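Local atomic coordinates of intimin (Escherichia coli O127:H6 str. E2348/69, PDB entry 6TQD), a protein that probably mediates the intimate attachment of enteropathogenic bacteria to host cells, its extended passenger of Ig-like domains carrying the adhesive tip away from the outer membrane. Residues N165-G168 and S169-T173; S187-T190 and A191-S195. One frame throughout, in Å; residues are numbered along the deposited sequence.

Interaction 1: N165-G168 and S169-T173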
loop_
_atom_site.group_PDB
_atom_site.type_symbol
_atom_site.label_atom_id
_atom_site.label_comp_id
_atom_site.label_asym_id
_atom_site.label_seq_id
_atom_site.Cartn_x
_atom_site.Cartn_y
_atom_site.Cartn_z
ATOM N N ASN A 165 10.914 -9.918 -14.571
ATOM C CA ASN A 165 10.526 -8.520 -14.479
ATOM C C ASN A 165 9.010 -8.407 -14.471
ATOM O O ASN A 165 8.317 -9.143 -15.178
ATOM C CB ASN A 165 11.088 -7.723 -15.657
ATOM C CG ASN A 165 12.602 -7.616 -15.632
ATOM O OD1 ASN A 165 13.254 -7.999 -14.662
ATOM N ND2 ASN A 165 13.174 -7.072 -16.703
ATOM N N THR A 166 8.484 -7.454 -13.693
ATOM C CA THR A 166 7.042 -7.260 -13.668
ATOM C C THR A 166 6.531 -6.756 -15.015
ATOM O O THR A 166 7.231 -6.048 -15.745
ATOM C CB THR A 166 6.623 -6.250 -12.591
ATOM O OG1 THR A 166 7.254 -4.972 -12.810
ATOM C CG2 THR A 166 6.991 -6.774 -11.200
ATOM N N ASN A 167 5.288 -7.110 -15.326
ATOM C CA ASN A 167 4.621 -6.618 -16.525
ATOM C C ASN A 167 4.019 -5.241 -16.239
ATOM O O ASN A 167 4.309 -4.618 -15.216
ATOM C CB ASN A 167 3.584 -7.637 -16.995
ATOM C CG ASN A 167 2.461 -7.853 -15.980
ATOM O OD1 ASN A 167 2.268 -7.077 -15.049
ATOM N ND2 ASN A 167 1.701 -8.925 -16.177
ATOM N N GLY A 168 3.183 -4.742 -17.158
ATOM C CA GLY A 168 2.577 -3.427 -17.004
ATOM C C GLY A 168 1.624 -3.309 -15.833
ATOM O O GLY A 168 1.308 -2.186 -15.410
ATOM N N SER A 169 1.147 -4.433 -15.308
ATOM C CA SER A 169 0.268 -4.462 -14.151
ATOM C C SER A 169 1.022 -4.744 -12.857
ATOM O O SER A 169 0.390 -5.016 -11.828
ATOM C CB SER A 169 -0.839 -5.497 -14.354
ATOM O OG SER A 169 -1.602 -5.198 -15.520
ATOM N N GLY A 170 2.349 -4.699 -12.887
ATOM C CA GLY A 170 3.142 -4.884 -11.689
ATOM C C GLY A 170 3.327 -6.318 -11.253
ATOM O O GLY A 170 3.732 -6.557 -10.121
ATOM N N LYS A 171 3.054 -7.285 -12.117
ATOM C CA LYS A 171 3.057 -8.692 -11.737
ATOM C C LYS A 171 4.189 -9.459 -12.413
ATOM O O LYS A 171 4.467 -9.272 -13.602
ATOM C CB LYS A 171 1.705 -9.339 -12.059
ATOM C CG LYS A 171 0.546 -8.672 -11.306
ATOM C CD LYS A 171 -0.711 -9.524 -11.323
ATOM C CE LYS A 171 -1.880 -8.799 -10.667
ATOM N NZ LYS A 171 -1.595 -8.380 -9.268
ATOM N N ALA A 172 4.855 -10.309 -11.638
ATOM C CA ALA A 172 5.886 -11.220 -12.132
ATOM C C ALA A 172 5.590 -12.613 -11.593
ATOM O O ALA A 172 5.134 -12.753 -10.461
ATOM C CB ALA A 172 7.269 -10.763 -11.654
ATOM N N THR A 173 5.853 -13.649 -12.397
ATOM C CA THR A 173 5.467 -15.006 -12.036
ATOM C C THR A 173 6.655 -15.962 -12.105
ATOM O O THR A 173 7.665 -15.696 -12.769
ATOM C CB THR A 173 4.320 -15.545 -12.913
ATOM O OG1 THR A 173 4.734 -15.603 -14.287
ATOM C CG2 THR A 173 3.080 -14.678 -12.798
#
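Asn167 OD1 takes two backbone N-H groups from the far limb of its turn, Ser169 N at 2.9 Å and Lys171 N at 3.0 Å. They come from opposite faces of the amide plane, so the carboxamide is gripped between them. CG of Asn167 sits between the backbone N and the carbonyl carbon (chi1 63°), which turns OD1 inward. The backbone adds its own bonds: Asn167 N donates to Lys171 O at 2.9 Å, and Gly170 N to Asn167 O at 3.0 Å. The second of these closes a type I beta turn from Asn167 to Gly170. Gly170, the last residue of the turn, has positive phi (80°), which by itself favours glycine. The turn links strand 163-165 to strand 171-177, which lie in the two different sheets of a bacterial Ig-like sandwich. Packing is tight on the inner side. There Thr166 CG2 meets Gly170 O at 3.4 Å and Ala172 CB at 4.0 Å, near Val148 and Val136. Thr166 OG1 bonds Gln143 O and Val146 N. The outer side is loose. Ser169 is exposed there, and the Lys171 chain leads away from the turn, where its NZ hydrogen-bonds Thr135 OG1.

Interaction 2: S187-T190 and A191-S195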
loop_
_atom_site.group_PDB
_atom_site.type_symbol
_atom_site.label_atom_id
_atom_site.label_comp_id
_atom_site.label_asym_id
_atom_site.label_seq_id
_atom_site.Cartn_x
_atom_site.Cartn_y
_atom_site.Cartn_z
ATOM N N SER A 187 10.085 -17.070 -1.557
ATOM C CA SER A 187 10.087 -15.636 -1.291
ATOM C C SER A 187 10.323 -14.853 -2.574
ATOM O O SER A 187 10.869 -15.362 -3.559
ATOM C CB SER A 187 11.185 -15.270 -0.286
ATOM O OG SER A 187 12.461 -15.388 -0.887
ATOM N N ALA A 188 9.912 -13.579 -2.529
ATOM C CA ALA A 188 10.070 -12.632 -3.623
ATOM C C ALA A 188 10.642 -11.323 -3.081
ATOM O O ALA A 188 10.259 -10.876 -2.001
ATOM C CB ALA A 188 8.698 -12.342 -4.267
ATOM N N LYS A 189 11.531 -10.707 -3.853
ATOM C CA LYS A 189 12.190 -9.490 -3.395
ATOM C C LYS A 189 12.542 -8.591 -4.569
ATOM O O LYS A 189 12.881 -9.059 -5.658
ATOM C CB LYS A 189 13.460 -9.838 -2.605
ATOM C CG LYS A 189 14.108 -8.653 -1.879
ATOM C CD LYS A 189 15.387 -9.047 -1.157
ATOM C CE LYS A 189 16.083 -7.851 -0.519
ATOM N NZ LYS A 189 16.624 -6.881 -1.521
ATOM N N THR A 190 12.456 -7.280 -4.333
ATOM C CA THR A 190 12.973 -6.276 -5.250
ATOM C C THR A 190 14.176 -5.581 -4.620
ATOM O O THR A 190 14.422 -5.664 -3.405
ATOM C CB THR A 190 11.901 -5.237 -5.600
ATOM O OG1 THR A 190 11.451 -4.619 -4.391
ATOM C CG2 THR A 190 10.743 -5.880 -6.332
ATOM N N ALA A 191 14.912 -4.852 -5.462
ATOM C CA ALA A 191 16.215 -4.315 -5.062
ATOM C C ALA A 191 16.133 -3.401 -3.837
ATOM O O ALA A 191 17.022 -3.446 -2.980
ATOM C CB ALA A 191 16.844 -3.551 -6.236
ATOM N N GLU A 192 15.089 -2.568 -3.743
ATOM C CA GLU A 192 15.010 -1.598 -2.651
ATOM C C GLU A 192 14.612 -2.225 -1.313
ATOM O O GLU A 192 14.843 -1.611 -0.263
ATOM C CB GLU A 192 14.029 -0.467 -2.987
ATOM C CG GLU A 192 14.473 0.460 -4.101
ATOM C CD GLU A 192 13.468 1.574 -4.394
ATOM O OE1 GLU A 192 12.481 1.744 -3.640
ATOM O OE2 GLU A 192 13.654 2.282 -5.407
ATOM N N MET A 193 13.993 -3.406 -1.318
ATOM C CA MET A 193 13.517 -4.005 -0.078
ATOM C C MET A 193 14.686 -4.421 0.805
ATOM O O MET A 193 15.768 -4.777 0.320
ATOM C CB MET A 193 12.671 -5.242 -0.382
ATOM C CG MET A 193 11.362 -4.925 -1.054
ATOM S SD MET A 193 10.498 -6.359 -1.642
ATOM C CE MET A 193 9.903 -7.147 -0.171
ATOM N N THR A 194 14.458 -4.373 2.119
ATOM C CA THR A 194 15.487 -4.760 3.083
ATOM C C THR A 194 15.565 -6.273 3.255
ATOM O O THR A 194 16.619 -6.791 3.647
ATOM C CB THR A 194 15.268 -4.050 4.423
ATOM O OG1 THR A 194 13.989 -4.400 4.969
ATOM C CG2 THR A 194 15.329 -2.531 4.242
ATOM N N SER A 195 14.459 -6.977 3.017
ATOM C CA SER A 195 14.395 -8.428 3.085
ATOM C C SER A 195 13.256 -8.887 2.188
ATOM O O SER A 195 12.396 -8.101 1.794
ATOM C CB SER A 195 14.179 -8.904 4.525
ATOM O OG SER A 195 12.948 -8.427 5.034
#
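Met193 lays its side chain across Thr190, with CG and SD each 3.4 Å from Thr190 OG1. The two residues are the ends of a type I beta turn, Thr190 to Met193. This turn begins the connection from strand 182-189 to strand 197-205, neighbours in one sheet of the Ig-like domain. Met193 N donates to Thr190 O at 3.1 Å and closes the turn. With CG of Met193 anti to its carbonyl carbon (chi1 -68°), the chain carries SD back to the start of the turn, where Thr190 N makes a weak N-H...S bond to Met193 SD at 3.5 Å. The bend at chi3 then sends the methyl CE toward Ala188 O. Thr190 OG1 has its main partner outside the turn, in Val110 O. Val112 packs against both Thr190 and Met193, which places the turn beside the start of strand 111-117.

Lys189 covers another part of the turn. The Lys189 and Met193 chains run alongside each other in opposite senses, with Lys189 CG 4.0 Å from Met193 CB. Lys189 CG lies anti to the backbone N (chi1 -170°), and the chain stays extended until a bend at chi4 brings the ammonium group over the turn. There Lys189 NZ hydrogen-bonds Met193 O at 2.9 Å and Thr190 O at 3.1 Å. The lysine probably offsets the partial negative charge of these carbonyls. Thr190 O thus accepts twice, with Lys189 NZ and Met193 N on opposite faces of its carbonyl plane.

Interactions 1 and 2 belong to two connections in the same Ig-like domain. Residues 165-173 lead into strand 171-177, and residues 187-195 lead out of strand 182-189, the next strand in the chain. Their centres lie 15 Å apart and their nearest atoms about 6 Å, so they do not touch. They meet indirectly through shared core residues. Val148 of strand 147-154 and Val136 of strand 130-138 touch both Thr166 and Thr190. Val148 also touches Ala172 and Ala188; Ala134 pairs with Ala172 through the backbone and packs against Ala188. Both turns are type I, but the first joins strands of different sheets and the second neighbouring strands of one sheet. No ligand takes part in either.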